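Local coordinates for putative N-acetylneuraminate lyase ([Ruminococcus] gnavus ATCC 29149, PDB 6RB7), which is a putative lyase of the dihydrodipicolinate synthetase family, whose members fold as parallel beta/alpha barrels, at residues G62-F67 with M100-G105; I94-V99 with A125-G130; K39-A44 with K253-I258. One frame throughout, in Å; residues are numbered along the deposited sequence.

Contact 1 (G62-F67 with M100-G105)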
loop_
_atom_site.group_PDB
_atom_site.type_symbol
_atom_site.label_atom_id
_atom_site.label_comp_id
_atom_site.label_asym_id
_atom_site.label_seq_id
_atom_site.Cartn_x
_atom_site.Cartn_y
_atom_site.Cartn_z
ATOM N N GLY A 62 14.206 38.782 -0.515
ATOM C CA GLY A 62 14.736 38.589 -1.876
ATOM C C GLY A 62 13.839 37.672 -2.691
ATOM O O GLY A 62 13.484 37.970 -3.843
ATOM N N LEU A 63 13.498 36.524 -2.100
ATOM C CA LEU A 63 12.662 35.556 -2.836
ATOM C C LEU A 63 11.244 36.101 -3.046
ATOM O O LEU A 63 10.655 35.864 -4.110
ATOM C CB LEU A 63 12.666 34.208 -2.110
ATOM C CG LEU A 63 11.946 33.095 -2.865
ATOM C CD1 LEU A 63 12.613 32.768 -4.190
ATOM C CD2 LEU A 63 11.860 31.852 -2.004
ATOM N N THR A 64 10.725 36.879 -2.117
ATOM C CA THR A 64 9.374 37.470 -2.267
ATOM C C THR A 64 9.396 38.459 -3.442
ATOM O O THR A 64 8.507 38.437 -4.285
ATOM C CB THR A 64 8.902 38.143 -0.982
ATOM O OG1 THR A 64 9.032 37.259 0.129
ATOM C CG2 THR A 64 7.494 38.655 -1.121
ATOM N N LYS A 65 10.418 39.316 -3.496
ATOM C CA LYS A 65 10.509 40.327 -4.581
ATOM C C LYS A 65 10.664 39.605 -5.919
ATOM O O LYS A 65 10.134 40.101 -6.953
ATOM C CB LYS A 65 11.663 41.272 -4.295
ATOM C CG LYS A 65 11.408 42.154 -3.097
ATOM C CD LYS A 65 12.493 43.152 -2.778
ATOM C CE LYS A 65 13.796 42.480 -2.393
ATOM N NZ LYS A 65 14.875 43.467 -2.100
ATOM N N TYR A 66 11.373 38.478 -5.937
ATOM C CA TYR A 66 11.505 37.632 -7.144
ATOM C C TYR A 66 10.126 37.200 -7.623
ATOM O O TYR A 66 9.816 37.350 -8.798
ATOM C CB TYR A 66 12.389 36.436 -6.835
ATOM C CG TYR A 66 12.364 35.278 -7.806
ATOM C CD1 TYR A 66 13.103 35.282 -8.967
ATOM C CD2 TYR A 66 11.629 34.140 -7.493
ATOM C CE1 TYR A 66 13.124 34.188 -9.829
ATOM C CE2 TYR A 66 11.638 33.041 -8.348
ATOM C CZ TYR A 66 12.396 33.055 -9.510
ATOM O OH TYR A 66 12.386 31.963 -10.338
ATOM N N PHE A 67 9.290 36.688 -6.735
ATOM C CA PHE A 67 7.945 36.232 -7.148
ATOM C C PHE A 67 7.077 37.404 -7.603
ATOM O O PHE A 67 6.329 37.273 -8.576
ATOM C CB PHE A 67 7.279 35.442 -6.031
ATOM C CG PHE A 67 7.820 34.037 -5.907
ATOM C CD1 PHE A 67 7.789 33.186 -6.997
ATOM C CD2 PHE A 67 8.366 33.585 -4.721
ATOM C CE1 PHE A 67 8.269 31.884 -6.882
ATOM C CE2 PHE A 67 8.785 32.255 -4.592
ATOM C CZ PHE A 67 8.796 31.445 -5.705
ATOM N N MET A 100 5.474 39.363 4.081
ATOM C CA MET A 100 4.400 40.396 4.119
ATOM C C MET A 100 5.051 41.781 4.101
ATOM O O MET A 100 4.422 42.688 3.562
ATOM C CB MET A 100 3.519 40.200 5.349
ATOM C CG MET A 100 2.728 38.887 5.353
ATOM S SD MET A 100 1.770 38.579 3.854
ATOM C CE MET A 100 0.387 39.700 4.097
ATOM N N LYS A 101 6.283 41.898 4.603
ATOM C CA LYS A 101 7.032 43.184 4.665
ATOM C C LYS A 101 7.205 43.721 3.253
ATOM O O LYS A 101 7.261 44.978 3.148
ATOM C CB LYS A 101 8.428 43.025 5.269
ATOM C CG LYS A 101 8.598 43.339 6.736
ATOM C CD LYS A 101 10.011 43.819 7.065
ATOM C CE LYS A 101 10.353 43.701 8.540
ATOM N NZ LYS A 101 10.477 42.288 8.989
ATOM N N VAL A 102 7.415 42.885 2.234
ATOM C CA VAL A 102 7.894 43.426 0.926
ATOM C C VAL A 102 6.925 43.050 -0.161
ATOM O O VAL A 102 7.170 43.482 -1.309
ATOM C CB VAL A 102 9.321 42.984 0.537
ATOM C CG1 VAL A 102 10.351 43.519 1.507
ATOM C CG2 VAL A 102 9.432 41.502 0.474
ATOM N N ALA A 103 5.860 42.304 0.099
ATOM C CA ALA A 103 4.963 41.883 -0.986
ATOM C C ALA A 103 4.143 43.055 -1.540
ATOM O O ALA A 103 3.646 42.963 -2.684
ATOM C CB ALA A 103 4.077 40.768 -0.497
ATOM N N GLU A 104 3.926 44.062 -0.728
ATOM C CA GLU A 104 3.265 45.326 -1.144
ATOM C C GLU A 104 1.863 45.023 -1.685
ATOM O O GLU A 104 1.471 45.716 -2.622
ATOM C CB GLU A 104 4.118 46.028 -2.213
ATOM C CG GLU A 104 5.458 46.507 -1.678
ATOM C CD GLU A 104 6.228 47.447 -2.602
ATOM O OE1 GLU A 104 5.720 47.791 -3.689
ATOM O OE2 GLU A 104 7.360 47.799 -2.255
ATOM N N GLY A 105 1.150 44.007 -1.164
ATOM C CA GLY A 105 -0.196 43.652 -1.652
ATOM C C GLY A 105 -0.200 43.072 -3.069
ATOM O O GLY A 105 -1.277 42.942 -3.655
#
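Thr64 and Ala103 mark the closest backbone approach between residues 62-67 and 100-105, with Thr64 CA 6.4 Å from Ala103 CA. The first segment is a piece of helix 57-70. The second is the last part of helix 89-103 and the turn that follows, where Glu104 has a positive phi of 59°. Val102 has the largest share of the contact, through one methyl, CG2. This CG2 lies 3.7 Å from Thr64 CB and also meets the threonine methyl, with Thr64 CG2 to Val102 CG2 at 3.8 Å. Thr64 CG2 stands anti to the backbone N, which turns the methyl across to helix 89-103. That same methyl reaches Ala103, with Thr64 CG2 and Ala103 CB 4.1 Å apart. The threonine hydroxyl is used within its own helix, where OG1 hydrogen-bonds to Val60 O. On the outer side Lys65 adds only the start of its chain: Lys65 CG is 4.1 Å from Val102 CG2. The chain then bends at chi3 (-64°), and its amine takes no part. Val102 also touches Gln61, one turn before Lys65, and Phe45 packs on Thr64 from a loop. The two helices therefore meet here through aliphatic carbons, chiefly methyls. The contact is apolar although threonine and lysine supply half of its residues, because the polar end of neither is spent on the other segment.

Contact 2 (I94-V99 with A125-G130)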
loop_
_atom_site.group_PDB
_atom_site.type_symbol
_atom_site.label_atom_id
_atom_site.label_comp_id
_atom_site.label_asym_id
_atom_site.label_seq_id
_atom_site.Cartn_x
_atom_site.Cartn_y
_atom_site.Cartn_z
ATOM N N ILE A 94 8.991 34.291 11.369
ATOM C CA ILE A 94 10.000 35.158 10.716
ATOM C C ILE A 94 9.818 35.094 9.192
ATOM O O ILE A 94 9.808 36.140 8.527
ATOM C CB ILE A 94 11.408 34.806 11.181
ATOM C CG1 ILE A 94 11.536 35.165 12.680
ATOM C CG2 ILE A 94 12.438 35.529 10.315
ATOM C CD1 ILE A 94 12.753 34.613 13.318
ATOM N N VAL A 95 9.608 33.899 8.636
ATOM C CA VAL A 95 9.408 33.814 7.181
ATOM C C VAL A 95 8.203 34.668 6.780
ATOM O O VAL A 95 8.298 35.484 5.845
ATOM C CB VAL A 95 9.238 32.347 6.720
ATOM C CG1 VAL A 95 8.780 32.282 5.294
ATOM C CG2 VAL A 95 10.521 31.554 6.945
ATOM N N LEU A 96 7.056 34.457 7.423
ATOM C CA LEU A 96 5.818 35.107 6.958
ATOM C C LEU A 96 5.921 36.641 7.166
ATOM O O LEU A 96 5.482 37.371 6.289
ATOM C CB LEU A 96 4.602 34.519 7.649
ATOM C CG LEU A 96 3.276 35.079 7.168
ATOM C CD1 LEU A 96 3.035 34.733 5.678
ATOM C CD2 LEU A 96 2.152 34.525 8.022
ATOM N N GLU A 97 6.506 37.067 8.270
ATOM C CA GLU A 97 6.695 38.520 8.508
ATOM C C GLU A 97 7.487 39.137 7.364
ATOM O O GLU A 97 7.117 40.223 6.916
ATOM C CB GLU A 97 7.388 38.726 9.852
ATOM C CG GLU A 97 6.464 38.461 10.997
ATOM C CD GLU A 97 7.132 38.357 12.364
ATOM O OE1 GLU A 97 8.357 38.535 12.448
ATOM O OE2 GLU A 97 6.429 38.037 13.343
ATOM N N ASN A 98 8.553 38.485 6.915
ATOM C CA ASN A 98 9.429 39.024 5.853
ATOM C C ASN A 98 8.761 38.939 4.487
ATOM O O ASN A 98 8.971 39.833 3.678
ATOM C CB ASN A 98 10.805 38.414 5.956
ATOM C CG ASN A 98 11.567 39.043 7.117
ATOM O OD1 ASN A 98 12.017 40.192 6.989
ATOM N ND2 ASN A 98 11.658 38.338 8.245
ATOM N N VAL A 99 7.921 37.946 4.228
ATOM C CA VAL A 99 7.101 37.960 2.990
ATOM C C VAL A 99 6.190 39.180 2.993
ATOM O O VAL A 99 6.116 39.930 2.001
ATOM C CB VAL A 99 6.296 36.645 2.852
ATOM C CG1 VAL A 99 5.285 36.780 1.710
ATOM C CG2 VAL A 99 7.256 35.479 2.655
ATOM N N ALA A 125 -1.721 30.215 13.086
ATOM C CA ALA A 125 -2.969 30.717 12.475
ATOM C C ALA A 125 -3.233 32.150 12.963
ATOM O O ALA A 125 -3.547 33.022 12.147
ATOM C CB ALA A 125 -4.119 29.791 12.763
ATOM N N ARG A 126 -3.180 32.354 14.267
ATOM C CA ARG A 126 -3.472 33.679 14.870
ATOM C C ARG A 126 -2.455 34.680 14.344
ATOM O O ARG A 126 -2.859 35.809 13.979
ATOM C CB ARG A 126 -3.409 33.562 16.393
ATOM C CG ARG A 126 -3.744 34.834 17.150
ATOM C CD ARG A 126 -3.664 34.479 18.648
ATOM N NE ARG A 126 -4.723 33.501 18.995
ATOM C CZ ARG A 126 -4.579 32.185 19.269
ATOM N NH1 ARG A 126 -3.390 31.601 19.300
ATOM N NH2 ARG A 126 -5.652 31.443 19.507
ATOM N N HIS A 127 -1.177 34.295 14.291
ATOM C CA HIS A 127 -0.104 35.179 13.796
ATOM C C HIS A 127 -0.382 35.561 12.340
ATOM O O HIS A 127 -0.225 36.752 11.969
ATOM C CB HIS A 127 1.246 34.523 14.030
ATOM C CG HIS A 127 2.383 35.254 13.426
ATOM N ND1 HIS A 127 2.837 34.966 12.148
ATOM C CD2 HIS A 127 3.181 36.218 13.931
ATOM C CE1 HIS A 127 3.887 35.732 11.915
ATOM N NE2 HIS A 127 4.127 36.511 12.989
ATOM N N ALA A 128 -0.772 34.584 11.511
ATOM C CA ALA A 128 -1.036 34.821 10.084
ATOM C C ALA A 128 -2.221 35.770 9.901
ATOM O O ALA A 128 -2.147 36.687 9.055
ATOM C CB ALA A 128 -1.217 33.490 9.355
ATOM N N GLU A 129 -3.297 35.580 10.651
ATOM C CA GLU A 129 -4.464 36.475 10.555
ATOM C C GLU A 129 -4.022 37.885 10.999
ATOM O O GLU A 129 -4.444 38.889 10.379
ATOM C CB GLU A 129 -5.632 35.955 11.356
ATOM C CG GLU A 129 -6.797 36.912 11.276
ATOM C CD GLU A 129 -8.129 36.350 11.729
ATOM O OE1 GLU A 129 -8.700 35.513 11.035
ATOM O OE2 GLU A 129 -8.592 36.788 12.772
ATOM N N GLY A 130 -3.166 37.975 11.980
ATOM C CA GLY A 130 -2.646 39.277 12.451
ATOM C C GLY A 130 -1.907 40.025 11.359
ATOM O O GLY A 130 -1.889 41.282 11.382
#
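Two neighbouring outer helices of the beta/alpha barrel, 89-103 and 118-130, meet here through a histidine-carboxylate hydrogen bond and a small apolar patch. His127 NE2 donates to Glu97 OE2 over 2.8 Å, and the bond is nearly straight at 166°. The carboxylate oxygen sits at the ring edge, close to the ring plane. The histidine meets OE2 on its anti side, tilted out of the carboxylate plane, and the carboxylate and ring planes are 44° apart. A chi1 of 173° swings the imidazole of His127 away from the backbone N and over to helix 89-103. The glutamate chain, extended beyond CG, crosses the histidine at about a right angle. Its CG also packs by the ring, with Glu97 CG to His127 NE2 at 3.6 Å. The negative carboxylate probably polarises the imidazole. Deeper in, Leu96 CD2 rests on Ala128, 3.8 Å from Ala128 CB. Both Leu96 and Ala128 touch Ala111 of strand 108-112, so this patch lies against the barrel wall. The short segments run almost parallel, with axes 10.6 Å apart. Side-by-side helices with strand 108-112 between them in the chain are typical of the outer layer of a parallel beta/alpha barrel.

Contact 3 (K39-A44 with K253-I258)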
loop_
_atom_site.group_PDB
_atom_site.type_symbol
_atom_site.label_atom_id
_atom_site.label_comp_id
_atom_site.label_asym_id
_atom_site.label_seq_id
_atom_site.Cartn_x
_atom_site.Cartn_y
_atom_site.Cartn_z
ATOM N N LYS A 39 -6.979 32.059 -8.311
ATOM C CA LYS A 39 -6.960 31.359 -9.606
ATOM C C LYS A 39 -5.714 31.798 -10.351
ATOM O O LYS A 39 -5.720 32.865 -10.994
ATOM C CB LYS A 39 -8.199 31.711 -10.425
ATOM C CG LYS A 39 -9.473 31.218 -9.802
ATOM C CD LYS A 39 -10.680 31.485 -10.629
ATOM C CE LYS A 39 -11.962 31.091 -9.940
ATOM N NZ LYS A 39 -13.081 31.306 -10.887
ATOM N N GLY A 40 -4.838 30.864 -10.524
ATOM C CA GLY A 40 -3.596 31.110 -11.271
ATOM C C GLY A 40 -2.486 30.314 -10.643
ATOM O O GLY A 40 -2.750 29.277 -9.999
ATOM N N VAL A 41 -1.283 30.783 -10.867
ATOM C CA VAL A 41 -0.050 30.054 -10.490
ATOM C C VAL A 41 0.429 30.622 -9.148
ATOM O O VAL A 41 0.733 31.809 -9.038
ATOM C CB VAL A 41 0.991 30.243 -11.587
ATOM C CG1 VAL A 41 2.364 29.760 -11.156
ATOM C CG2 VAL A 41 0.525 29.597 -12.894
ATOM N N ILE A 42 0.434 29.766 -8.125
ATOM C CA ILE A 42 0.853 30.112 -6.745
ATOM C C ILE A 42 2.012 29.200 -6.367
ATOM O O ILE A 42 1.837 28.076 -5.860
ATOM C CB ILE A 42 -0.325 30.038 -5.763
ATOM C CG1 ILE A 42 -1.426 31.024 -6.161
ATOM C CG2 ILE A 42 0.157 30.259 -4.329
ATOM C CD1 ILE A 42 -2.634 31.017 -5.248
ATOM N N PRO A 43 3.262 29.593 -6.656
ATOM C CA PRO A 43 4.389 28.791 -6.218
ATOM C C PRO A 43 4.466 28.576 -4.716
ATOM O O PRO A 43 4.172 29.478 -3.939
ATOM C CB PRO A 43 5.604 29.632 -6.636
ATOM C CG PRO A 43 5.087 30.498 -7.772
ATOM C CD PRO A 43 3.671 30.834 -7.348
ATOM N N ALA A 44 4.898 27.390 -4.298
ATOM C CA ALA A 44 5.383 27.174 -2.927
ATOM C C ALA A 44 6.636 28.006 -2.715
ATOM O O ALA A 44 7.560 28.003 -3.529
ATOM C CB ALA A 44 5.652 25.725 -2.667
ATOM N N LYS A 253 3.070 30.500 -18.603
ATOM C CA LYS A 253 2.779 30.310 -20.042
ATOM C C LYS A 253 1.927 29.056 -20.252
ATOM O O LYS A 253 1.012 29.092 -21.070
ATOM C CB LYS A 253 4.074 30.252 -20.837
ATOM C CG LYS A 253 3.827 30.274 -22.346
ATOM C CD LYS A 253 3.329 31.624 -22.810
ATOM C CE LYS A 253 3.137 31.645 -24.313
ATOM N NZ LYS A 253 2.768 33.013 -24.781
ATOM N N LEU A 254 2.181 28.005 -19.485
ATOM C CA LEU A 254 1.336 26.780 -19.531
ATOM C C LEU A 254 -0.092 27.167 -19.203
ATOM O O LEU A 254 -1.006 26.763 -19.925
ATOM C CB LEU A 254 1.912 25.780 -18.537
ATOM C CG LEU A 254 1.192 24.456 -18.381
ATOM C CD1 LEU A 254 0.878 23.781 -19.689
ATOM C CD2 LEU A 254 2.010 23.536 -17.517
ATOM N N ASP A 255 -0.294 27.924 -18.135
ATOM C CA ASP A 255 -1.648 28.304 -17.691
ATOM C C ASP A 255 -2.314 29.165 -18.766
ATOM O O ASP A 255 -3.519 28.990 -19.024
ATOM C CB ASP A 255 -1.581 28.989 -16.338
ATOM C CG ASP A 255 -2.818 28.820 -15.506
ATOM O OD1 ASP A 255 -3.473 27.789 -15.674
ATOM O OD2 ASP A 255 -3.115 29.745 -14.740
ATOM N N GLU A 256 -1.559 30.061 -19.395
ATOM C CA GLU A 256 -2.093 30.905 -20.498
ATOM C C GLU A 256 -2.563 30.004 -21.643
ATOM O O GLU A 256 -3.703 30.204 -22.151
ATOM C CB GLU A 256 -1.003 31.876 -20.961
ATOM C CG GLU A 256 -1.467 32.823 -22.032
ATOM C CD GLU A 256 -0.296 33.573 -22.657
ATOM O OE1 GLU A 256 0.296 33.048 -23.607
ATOM O OE2 GLU A 256 0.100 34.584 -22.097
ATOM N N CYS A 257 -1.791 29.002 -22.018
ATOM C CA CYS A 257 -2.180 28.060 -23.090
ATOM C C CYS A 257 -3.441 27.298 -22.689
ATOM O O CYS A 257 -4.357 27.159 -23.538
ATOM C CB CYS A 257 -1.084 27.080 -23.434
ATOM S SG CYS A 257 0.371 27.859 -24.173
ATOM N N ILE A 258 -3.519 26.810 -21.452
ATOM C CA ILE A 258 -4.724 26.059 -21.012
ATOM C C ILE A 258 -5.954 26.960 -21.097
ATOM O O ILE A 258 -6.991 26.519 -21.617
ATOM C CB ILE A 258 -4.519 25.492 -19.602
ATOM C CG1 ILE A 258 -3.447 24.389 -19.613
ATOM C CG2 ILE A 258 -5.839 25.009 -18.992
ATOM C CD1 ILE A 258 -2.832 24.192 -18.267
HETATM O O HOH W 1 -4.139 27.954 -12.261
#
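Asp255 lies against Gly40 and Val41 in the tighter part of this contact, between residues 39-44 and 253-258, though even this is modest packing. Val41 CG2 lies 4.1 Å from Asp255 CB. The two side chains run alongside each other, pointing opposite ways. Val41 CG1 is anti to the backbone N (chi1 169°), and CG2, beside that nitrogen, is the methyl that meets the helix. Asp255 OD2 passes next to the backbone of Gly40, with Gly40 CA to Asp255 OD2 at 3.8 Å. The backbone of Gly40, with phi 145° and psi -156°, takes a form that suits glycine.

The other part is looser, and a single water lies between Gly40 O and Asp255 OD2. It is 3.2 Å from Asp255 OD2 and 3.0 Å from Gly40 O, the latter bond weak. It cannot serve all its neighbours as donor, so neither link is certain. The aspartate is held more firmly from elsewhere: its OD1 forms a salt bridge with Arg232 NE, which probably favours the charged form of the carboxylate.

In the fold, the contact sets the short barrel strand 41-43 against helix 248-259. Ile42 is bonded through its backbone to Ala239 of the neighbouring strand 238-241. Tyr244, in a loop, covers Val41, and Phe228 of helix 228-234 lies against Asp255.

How the contacts relate
Contacts 1 and 2 both use helix 89-103, each pairing it with a different neighbour in the outer layer. They touch where Thr64 OG1 packs on Val99 CA, 3.5 Å away. Contact 3 joins a barrel strand to a helix and is the more buried; the other two are partly buried. It meets contact 1 through Phe67, whose CE1 is 3.5 Å from Pro43 CB, but does not touch contact 2, whose nearest atoms are about 9 Å away. The chemistry differs with place. Contact 1 is purely apolar across its segments. Contact 2 adds a direct side-chain hydrogen bond on its outer side. Contact 3 combines sparse packing with a weak, uncertain link through water.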